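Local atomic coordinates of Tv2483 (Treponema vincentii, PDB entry 6DET), a protein that binds L-arginine with high selectivity and, as a family 3 solute-binding lipoprotein, probably passes it to an ABC transporter for uptake. Residues A[40-45]-A[99-104]; A[47-52]-A[60-65]; A[143-148]-A[187-192]. All blocks are in the same frame, centred on the assembly; numbering follows the deposited sequence.

In the fold
From the N terminus, strand 37-42 enters the core and runs through 40-45 into the ligand-binding loop. Interaction 2 closes first: 47-52 turns back on 60-65 and ties a short hairpin loop to the start of helix 61-73. Its small loop lies within the longer one that ends when the chain reaches 99-104, where interaction 1 pairs strands 37-42 and 98-104; S50 and S101 join the two contacts. Interaction 3 follows in series, closing 143-148 against 187-192, its centre about 21 Å from that of interaction 1. Interactions 1 and 2 belong to one lobe of the fold, interaction 3 to the other, and the bound arginine lies between them, touched by 1 and 3.

Interaction 1: residues A[40-45]-A[99-104]; sequences IGVSDF and IASGFS. With ARG (arginine), chain B.
I99 lies beside G41 in parallel register, and the bond that follows fixes the pairing: A100 N donates to G41 O at 3.1 Å. The methyl of A100 rests on I40, with A100 CB 3.9 Å from I40 CG2; V42 is slightly farther off. At S101 the chain turns a corner, with a positive phi of 70°, and its CB points toward 40-45. Its OG packs tightly against V42, 3.1 Å from CB, and is hydrogen-bonded to S50 OG outside the contact.

The backbone turn also presents S101 O to the bound arginine, whose NH2 donates to it at 2.8 Å. The neighbouring nitrogen, NH1, donates to S43 OG, also at 2.8 Å; with OG beside the backbone N (chi1 -66°), this hydroxyl reaches the guanidinium. S43 CB in turn lies toward the rim of one face of the F45 ring. Next, G102 O takes a bond from the ligand amino N at 2.7 Å. F103 carries the chain past the ligand carboxylate, and S104 grips both ends of the amino acid head: its N donates to arginine O at 2.9 Å, while its OG accepts from arginine N at 2.8 Å.

Within this contact, therefore, neutral backbone and hydroxyl oxygens receive the N-H groups of both cationic ends of the ligand, and the S104 amide answers the carboxylate. Formal charge comes from elsewhere in the pocket, where E148, D193 and R109 also bond arginine; the corner at S101-G102 and the residues beside it appear to offer directional polar contacts rather than charge.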
loop_
_atom_site.group_PDB
_atom_site.type_symbol
_atom_site.label_atom_id
_atom_site.label_comp_id
_atom_site.label_asym_id
_atom_site.label_seq_id
_atom_site.Cartn_x
_atom_site.Cartn_y
_atom_site.Cartn_z
ATOM N N ILE A 40 -5.291 5.702 12.219
ATOM C CA ILE A 40 -4.737 4.946 11.096
ATOM C C ILE A 40 -4.623 5.934 9.933
ATOM O O ILE A 40 -5.641 6.393 9.420
ATOM C CB ILE A 40 -5.632 3.754 10.704
ATOM C CG1 ILE A 40 -5.881 2.811 11.901
ATOM C CG2 ILE A 40 -5.031 2.984 9.521
ATOM C CD1 ILE A 40 -7.314 2.867 12.387
ATOM N N GLY A 41 -3.405 6.307 9.555
ATOM C CA GLY A 41 -3.209 7.192 8.418
ATOM C C GLY A 41 -3.383 6.433 7.117
ATOM O O GLY A 41 -2.832 5.342 6.946
ATOM N N VAL A 42 -4.136 7.022 6.185
ATOM C CA VAL A 42 -4.402 6.375 4.904
ATOM C C VAL A 42 -4.329 7.422 3.809
ATOM O O VAL A 42 -4.676 8.593 4.010
ATOM C CB VAL A 42 -5.791 5.682 4.864
ATOM C CG1 VAL A 42 -5.818 4.454 5.781
ATOM C CG2 VAL A 42 -6.884 6.658 5.280
ATOM N N SER A 43 -3.910 6.967 2.626
ATOM C CA SER A 43 -4.272 7.667 1.402
ATOM C C SER A 43 -5.678 7.213 1.020
ATOM O O SER A 43 -5.920 6.022 0.816
ATOM C CB SER A 43 -3.276 7.352 0.291
ATOM O OG SER A 43 -1.957 7.860 0.541
ATOM N N ASP A 44 -6.607 8.149 0.900
ATOM C CA ASP A 44 -8.013 7.793 0.774
ATOM C C ASP A 44 -8.463 7.650 -0.679
ATOM O O ASP A 44 -9.663 7.759 -0.954
ATOM C CB ASP A 44 -8.869 8.827 1.498
ATOM C CG ASP A 44 -8.877 10.155 0.800
ATOM O OD1 ASP A 44 -8.057 10.370 -0.124
ATOM O OD2 ASP A 44 -9.730 10.978 1.159
ATOM N N PHE A 45 -7.526 7.380 -1.596
ATOM C CA PHE A 45 -7.812 7.164 -3.006
ATOM C C PHE A 45 -7.252 5.837 -3.512
ATOM O O PHE A 45 -7.197 5.629 -4.728
ATOM C CB PHE A 45 -7.235 8.317 -3.853
ATOM C CG PHE A 45 -5.776 8.617 -3.563
ATOM C CD1 PHE A 45 -5.414 9.646 -2.709
ATOM C CD2 PHE A 45 -4.765 7.834 -4.116
ATOM C CE1 PHE A 45 -4.068 9.922 -2.447
ATOM C CE2 PHE A 45 -3.419 8.093 -3.837
ATOM C CZ PHE A 45 -3.071 9.131 -3.006
ATOM N N ILE A 99 0.338 3.425 9.718
ATOM C CA ILE A 99 0.150 3.754 8.303
ATOM C C ILE A 99 -0.321 2.496 7.587
ATOM O O ILE A 99 0.278 1.433 7.757
ATOM C CB ILE A 99 1.446 4.249 7.637
ATOM C CG1 ILE A 99 2.092 5.395 8.430
ATOM C CG2 ILE A 99 1.136 4.733 6.206
ATOM C CD1 ILE A 99 3.557 5.603 8.090
ATOM N N ALA A 100 -1.425 2.611 6.852
ATOM C CA ALA A 100 -1.943 1.529 6.026
ATOM C C ALA A 100 -1.999 2.051 4.581
ATOM O O ALA A 100 -1.096 2.783 4.171
ATOM C CB ALA A 100 -3.295 1.055 6.579
ATOM N N SER A 101 -3.009 1.666 3.798
ATOM C CA SER A 101 -3.119 2.052 2.380
ATOM C C SER A 101 -2.082 1.371 1.494
ATOM O O SER A 101 -1.598 1.959 0.522
ATOM C CB SER A 101 -3.034 3.583 2.207
ATOM O OG SER A 101 -4.163 4.112 2.796
ATOM N N GLY A 102 -1.744 0.111 1.797
ATOM C CA GLY A 102 -0.843 -0.631 0.930
ATOM C C GLY A 102 0.616 -0.265 1.127
ATOM O O GLY A 102 1.351 -0.044 0.165
ATOM N N PHE A 103 1.046 -0.187 2.387
ATOM C CA PHE A 103 2.415 0.182 2.730
ATOM C C PHE A 103 3.368 -0.992 2.473
ATOM O O PHE A 103 3.259 -2.043 3.125
ATOM C CB PHE A 103 2.436 0.629 4.204
ATOM C CG PHE A 103 3.754 1.214 4.659
ATOM C CD1 PHE A 103 3.904 2.590 4.812
ATOM C CD2 PHE A 103 4.827 0.390 4.992
ATOM C CE1 PHE A 103 5.108 3.115 5.225
ATOM C CE2 PHE A 103 6.034 0.931 5.406
ATOM C CZ PHE A 103 6.165 2.298 5.530
ATOM N N SER A 104 4.333 -0.800 1.568
ATOM C CA SER A 104 5.299 -1.842 1.209
ATOM C C SER A 104 6.479 -1.949 2.181
ATOM O O SER A 104 7.074 -0.951 2.597
ATOM C CB SER A 104 5.833 -1.561 -0.187
ATOM O OG SER A 104 4.771 -1.585 -1.121
HETATM N N ARG B . 3.042 0.544 -1.792
HETATM C CA ARG B . 3.146 2.025 -1.826
HETATM C C ARG B . 4.082 2.491 -0.717
HETATM O O ARG B . 4.294 1.725 0.241
HETATM C CB ARG B . 1.775 2.677 -1.649
HETATM C CG ARG B . 0.806 2.431 -2.800
HETATM C CD ARG B . -0.585 3.017 -2.572
HETATM N NE ARG B . -0.522 4.464 -2.506
HETATM C CZ ARG B . -0.670 5.184 -1.399
HETATM N NH1 ARG B . -0.540 6.510 -1.490
HETATM N NH2 ARG B . -0.921 4.604 -0.225
HETATM O OXT ARG B . 4.595 3.617 -0.775
#

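Interaction 2: residues A[47-52]-A[60-65]; sequences PILSFR and GYDIDI
L49 sets its side chain against Y61 and D62 at the N terminus of helix 61-73, where the chain leaves the small hairpin of strands 51-52 and 58-59 and G60 occupies the N-cap position. The leucine is extended, with CG beside its own backbone N (chi1 -60°), and it crosses both partners obliquely. One branch does most of the touching: CD2 lies 4.0 Å from Y61 CB and also approaches the tyrosine ring at CD2. Y61 itself swings CG away from its backbone N (chi1 -174°), which carries the ring beyond the leucine toward helix 246-255, where F255 meets it edge-to-face. I65 CD1, one helical turn on, lies over one face of that ring, toward its rim.

D62 points its CB at the loop, and CB comes within 3.4 Å of L49 O. Its carboxylate crosses L49 and makes its bonds elsewhere, OD1 with Y119 OH and OD2 with G102 N. On the other flank I63 packs its CD1 on S50, 3.8 Å from CB, and its CG1 lies near L49 O.

In the backbone, two successive loop carbonyls face the first turn of the helix and satisfy N-H groups that lack an acceptor within it. Y61 N donates to I48 O at 2.8 Å; D62 N reaches L49 O at 3.1 Å on a lone pair, although the angle at hydrogen is bent to 135°. Between the two bonds G60 is pressed into the loop, with CA 3.1 Å from I48 O and 3.4 Å from L49 O.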
loop_
_atom_site.group_PDB
_atom_site.type_symbol
_atom_site.label_atom_id
_atom_site.label_comp_id
_atom_site.label_asym_id
_atom_site.label_seq_id
_atom_site.Cartn_x
_atom_site.Cartn_y
_atom_site.Cartn_z
ATOM N N PRO A 47 -7.484 2.272 -4.690
ATOM C CA PRO A 47 -8.569 1.312 -4.963
ATOM C C PRO A 47 -8.439 0.025 -4.155
ATOM O O PRO A 47 -7.336 -0.416 -3.816
ATOM C CB PRO A 47 -8.442 1.044 -6.475
ATOM C CG PRO A 47 -7.762 2.299 -7.033
ATOM C CD PRO A 47 -6.768 2.662 -5.921
ATOM N N ILE A 48 -9.599 -0.566 -3.830
ATOM C CA ILE A 48 -9.727 -1.788 -3.018
ATOM C C ILE A 48 -9.290 -1.640 -1.556
ATOM O O ILE A 48 -10.005 -2.087 -0.652
ATOM C CB ILE A 48 -8.983 -2.961 -3.688
ATOM C CG1 ILE A 48 -9.271 -2.976 -5.200
ATOM C CG2 ILE A 48 -9.418 -4.260 -3.045
ATOM C CD1 ILE A 48 -8.713 -4.210 -5.963
ATOM N N LEU A 49 -8.121 -1.041 -1.293
ATOM C CA LEU A 49 -7.578 -1.018 0.069
ATOM C C LEU A 49 -8.178 0.092 0.939
ATOM O O LEU A 49 -8.459 -0.136 2.123
ATOM C CB LEU A 49 -6.063 -0.843 0.010
ATOM C CG LEU A 49 -5.246 -1.932 -0.732
ATOM C CD1 LEU A 49 -3.757 -1.593 -0.626
ATOM C CD2 LEU A 49 -5.542 -3.308 -0.159
ATOM N N SER A 50 -8.345 1.298 0.395
ATOM C CA SER A 50 -8.804 2.442 1.182
ATOM C C SER A 50 -9.162 3.569 0.235
ATOM O O SER A 50 -8.282 4.340 -0.156
ATOM C CB SER A 50 -7.749 2.947 2.179
ATOM O OG SER A 50 -6.520 3.230 1.535
ATOM N N PHE A 51 -10.438 3.635 -0.133
ATOM C CA PHE A 51 -10.931 4.573 -1.140
ATOM C C PHE A 51 -12.302 5.082 -0.695
ATOM O O PHE A 51 -12.873 4.614 0.294
ATOM C CB PHE A 51 -10.996 3.914 -2.520
ATOM C CG PHE A 51 -12.020 2.821 -2.615
ATOM C CD1 PHE A 51 -11.714 1.531 -2.195
ATOM C CD2 PHE A 51 -13.291 3.075 -3.108
ATOM C CE1 PHE A 51 -12.665 0.521 -2.250
ATOM C CE2 PHE A 51 -14.241 2.072 -3.180
ATOM C CZ PHE A 51 -13.923 0.782 -2.751
ATOM N N ARG A 52 -12.830 6.079 -1.423
ATOM C CA ARG A 52 -14.132 6.676 -1.106
ATOM C C ARG A 52 -15.244 6.017 -1.919
ATOM O O ARG A 52 -15.173 5.973 -3.148
ATOM C CB ARG A 52 -14.134 8.182 -1.398
ATOM C CG ARG A 52 -13.108 8.977 -0.621
ATOM C CD ARG A 52 -13.673 9.489 0.691
ATOM N NE ARG A 52 -12.677 10.154 1.523
ATOM C CZ ARG A 52 -12.913 10.547 2.769
ATOM N NH1 ARG A 52 -14.118 10.348 3.307
ATOM N NH2 ARG A 52 -11.953 11.137 3.478
ATOM N N GLY A 60 -12.726 -0.271 2.318
ATOM C CA GLY A 60 -11.734 -1.070 1.648
ATOM C C GLY A 60 -11.210 -2.167 2.543
ATOM O O GLY A 60 -11.621 -2.302 3.701
ATOM N N TYR A 61 -10.304 -2.957 1.974
ATOM C CA TYR A 61 -9.739 -4.107 2.672
ATOM C C TYR A 61 -9.045 -3.677 3.955
ATOM O O TYR A 61 -9.244 -4.283 5.012
ATOM C CB TYR A 61 -8.763 -4.813 1.750
ATOM C CG TYR A 61 -8.187 -6.105 2.267
ATOM C CD1 TYR A 61 -9.010 -7.184 2.601
ATOM C CD2 TYR A 61 -6.811 -6.272 2.360
ATOM C CE1 TYR A 61 -8.464 -8.405 3.042
ATOM C CE2 TYR A 61 -6.265 -7.482 2.782
ATOM C CZ TYR A 61 -7.106 -8.541 3.119
ATOM O OH TYR A 61 -6.612 -9.754 3.534
ATOM N N ASP A 62 -8.178 -2.655 3.867
ATOM C CA ASP A 62 -7.443 -2.189 5.044
ATOM C C ASP A 62 -8.400 -1.614 6.067
ATOM O O ASP A 62 -8.189 -1.751 7.271
ATOM C CB ASP A 62 -6.415 -1.120 4.677
ATOM C CG ASP A 62 -5.204 -1.647 3.950
ATOM O OD1 ASP A 62 -5.072 -2.879 3.749
ATOM O OD2 ASP A 62 -4.345 -0.808 3.595
ATOM N N ILE A 63 -9.466 -0.973 5.595
ATOM C CA ILE A 63 -10.434 -0.363 6.493
ATOM C C ILE A 63 -11.210 -1.438 7.232
ATOM O O ILE A 63 -11.464 -1.328 8.439
ATOM C CB ILE A 63 -11.377 0.552 5.681
ATOM C CG1 ILE A 63 -10.584 1.484 4.750
ATOM C CG2 ILE A 63 -12.282 1.322 6.591
ATOM C CD1 ILE A 63 -9.605 2.392 5.432
ATOM N N ASP A 64 -11.611 -2.501 6.524
ATOM C CA ASP A 64 -12.350 -3.560 7.194
ATOM C C ASP A 64 -11.478 -4.224 8.257
ATOM O O ASP A 64 -11.941 -4.512 9.368
ATOM C CB ASP A 64 -12.830 -4.590 6.173
ATOM C CG ASP A 64 -14.073 -4.139 5.414
ATOM O OD1 ASP A 64 -14.696 -3.142 5.803
ATOM O OD2 ASP A 64 -14.426 -4.815 4.437
ATOM N N ILE A 65 -10.196 -4.431 7.941
ATOM C CA ILE A 65 -9.274 -5.040 8.905
ATOM C C ILE A 65 -9.185 -4.184 10.168
ATOM O O ILE A 65 -9.353 -4.677 11.295
ATOM C CB ILE A 65 -7.883 -5.258 8.271
ATOM C CG1 ILE A 65 -7.929 -6.338 7.179
ATOM C CG2 ILE A 65 -6.869 -5.680 9.337
ATOM C CD1 ILE A 65 -6.674 -6.463 6.327
#

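Interaction 3: residues A[143-148]-A[187-192]; sequences RTIAVE and CDAIVV. With ARG (arginine), chain B.
A146 pairs with I190 in a parallel ladder and is bonded to the residues on either side of it: A146 N donates to A189 O at 2.9 Å, and A146 O accepts from V191 N at 3.0 Å. Nearer the start of the strand T144 O takes D188 N at 2.8 Å, together with a weak bond from A189 N. The D188 side chain folds back to close this end, OD2 using its anti lone pair to accept T144 N at 3.0 Å. R143, whose aliphatic chain crosses the aspartate at about a right angle, is poorly ordered; its guanidinium makes no salt bridge with D188, and NE bonds to Q139 O.

Around the ladder, two faces are packed differently. On one, V147 and V191 lie side by side, CG1 to CG2 3.8 Å, with I145 and A189 completing the apolar row. On the other, A146 CB meets C187 SG at 3.9 Å and I190 CG2 close by, packed against L178 of helix 175-184. That helix belongs to the right-handed crossover connecting strands 167-172 and 189-193, which flank 143-148 on its two sides.

Beyond V191 the ladder is continued by water: one molecule accepts from E148 N and donates to V191 O. E148 then leaves the strand end with CG anti to its backbone N (chi1 -170°) and the chain extended, sending its carboxylate to the ligand. OE1 accepts arginine NE and OE2 accepts NH1, each at 2.8 Å. This two-pronged match of carboxylate to guanidinium, with its charge complementarity, is consistent with the protein's preference for arginine.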
loop_
_atom_site.group_PDB
_atom_site.type_symbol
_atom_site.label_atom_id
_atom_site.label_comp_id
_atom_site.label_asym_id
_atom_site.label_seq_id
_atom_site.Cartn_x
_atom_site.Cartn_y
_atom_site.Cartn_z
ATOM N N ARG A 143 12.547 6.547 -22.138
ATOM C CA ARG A 143 11.154 6.928 -21.999
ATOM C C ARG A 143 10.991 7.721 -20.711
ATOM O O ARG A 143 11.894 7.789 -19.880
ATOM C CB ARG A 143 10.237 5.703 -21.956
ATOM C CG ARG A 143 10.374 4.747 -23.120
ATOM C CD ARG A 143 9.751 5.272 -24.389
ATOM N NE ARG A 143 9.760 4.232 -25.408
ATOM C CZ ARG A 143 9.428 4.417 -26.681
ATOM N NH1 ARG A 143 9.049 5.614 -27.111
ATOM N NH2 ARG A 143 9.475 3.396 -27.525
ATOM N N THR A 144 9.812 8.297 -20.549
ATOM C CA THR A 144 9.407 8.921 -19.298
ATOM C C THR A 144 8.389 8.036 -18.604
ATOM O O THR A 144 7.391 7.633 -19.211
ATOM C CB THR A 144 8.819 10.303 -19.574
ATOM O OG1 THR A 144 9.841 11.111 -20.146
ATOM C CG2 THR A 144 8.294 10.956 -18.300
ATOM N N ILE A 145 8.621 7.760 -17.326
ATOM C CA ILE A 145 7.771 6.858 -16.568
ATOM C C ILE A 145 7.319 7.571 -15.307
ATOM O O ILE A 145 8.142 8.151 -14.587
ATOM C CB ILE A 145 8.494 5.551 -16.205
ATOM C CG1 ILE A 145 9.055 4.909 -17.479
ATOM C CG2 ILE A 145 7.528 4.624 -15.436
ATOM C CD1 ILE A 145 9.814 3.631 -17.237
ATOM N N ALA A 146 6.018 7.534 -15.047
ATOM C CA ALA A 146 5.444 8.234 -13.904
ATOM C C ALA A 146 5.288 7.257 -12.753
ATOM O O ALA A 146 4.941 6.085 -12.948
ATOM C CB ALA A 146 4.088 8.872 -14.231
ATOM N N VAL A 147 5.556 7.756 -11.553
ATOM C CA VAL A 147 5.406 6.969 -10.336
ATOM C C VAL A 147 4.712 7.847 -9.310
ATOM O O VAL A 147 4.817 9.077 -9.341
ATOM C CB VAL A 147 6.761 6.452 -9.798
ATOM C CG1 VAL A 147 7.509 5.696 -10.891
ATOM C CG2 VAL A 147 7.620 7.600 -9.230
ATOM N N GLU A 148 3.992 7.215 -8.402
ATOM C CA GLU A 148 3.482 7.946 -7.251
ATOM C C GLU A 148 4.650 8.368 -6.343
ATOM O O GLU A 148 5.557 7.578 -6.053
ATOM C CB GLU A 148 2.451 7.083 -6.517
ATOM C CG GLU A 148 1.694 7.822 -5.445
ATOM C CD GLU A 148 0.638 6.963 -4.716
ATOM O OE1 GLU A 148 0.657 5.705 -4.776
ATOM O OE2 GLU A 148 -0.209 7.576 -4.028
ATOM N N CYS A 187 3.749 10.981 -20.074
ATOM C CA CYS A 187 4.684 9.891 -19.848
ATOM C C CYS A 187 4.319 8.764 -20.801
ATOM O O CYS A 187 3.227 8.739 -21.368
ATOM C CB CYS A 187 4.644 9.405 -18.407
ATOM S SG CYS A 187 3.074 8.652 -17.981
ATOM N N ASP A 188 5.248 7.822 -20.959
ATOM C CA ASP A 188 5.064 6.652 -21.809
ATOM C C ASP A 188 4.630 5.418 -21.038
ATOM O O ASP A 188 4.123 4.465 -21.642
ATOM C CB ASP A 188 6.368 6.324 -22.533
ATOM C CG ASP A 188 6.915 7.501 -23.299
ATOM O OD1 ASP A 188 6.356 7.774 -24.370
ATOM O OD2 ASP A 188 7.900 8.121 -22.835
ATOM N N ALA A 189 4.846 5.410 -19.732
ATOM C CA ALA A 189 4.468 4.293 -18.887
ATOM C C ALA A 189 4.326 4.804 -17.465
ATOM O O ALA A 189 4.804 5.895 -17.139
ATOM C CB ALA A 189 5.504 3.185 -18.933
ATOM N N ILE A 190 3.701 3.976 -16.622
ATOM C CA ILE A 190 3.548 4.242 -15.194
ATOM C C ILE A 190 3.846 2.976 -14.404
ATOM O O ILE A 190 3.705 1.851 -14.898
ATOM C CB ILE A 190 2.141 4.748 -14.833
ATOM C CG1 ILE A 190 1.095 3.630 -14.969
ATOM C CG2 ILE A 190 1.787 5.976 -15.681
ATOM C CD1 ILE A 190 -0.314 4.035 -14.629
ATOM N N VAL A 191 4.224 3.180 -13.151
ATOM C CA VAL A 191 4.369 2.104 -12.163
ATOM C C VAL A 191 3.154 2.131 -11.248
ATOM O O VAL A 191 2.774 3.194 -10.729
ATOM C CB VAL A 191 5.655 2.257 -11.334
ATOM C CG1 VAL A 191 5.732 1.145 -10.265
ATOM C CG2 VAL A 191 6.848 2.207 -12.199
ATOM N N VAL A 192 2.538 0.967 -11.040
ATOM C CA VAL A 192 1.441 0.828 -10.092
ATOM C C VAL A 192 1.675 -0.459 -9.316
ATOM O O VAL A 192 2.492 -1.303 -9.703
ATOM C CB VAL A 192 0.062 0.813 -10.783
ATOM C CG1 VAL A 192 -0.200 2.144 -11.490
ATOM C CG2 VAL A 192 -0.034 -0.315 -11.813
HETATM N N ARG B . 3.042 0.544 -1.792
HETATM C CA ARG B . 3.146 2.025 -1.826
HETATM C C ARG B . 4.082 2.491 -0.717
HETATM O O ARG B . 4.294 1.725 0.241
HETATM C CB ARG B . 1.775 2.677 -1.649
HETATM C CG ARG B . 0.806 2.431 -2.800
HETATM C CD ARG B . -0.585 3.017 -2.572
HETATM N NE ARG B . -0.522 4.464 -2.506
HETATM C CZ ARG B . -0.670 5.184 -1.399
HETATM N NH1 ARG B . -0.540 6.510 -1.490
HETATM N NH2 ARG B . -0.921 4.604 -0.225
HETATM O OXT ARG B . 4.595 3.617 -0.775
HETATM O O HOH W 1 3.351 4.391 -8.403
#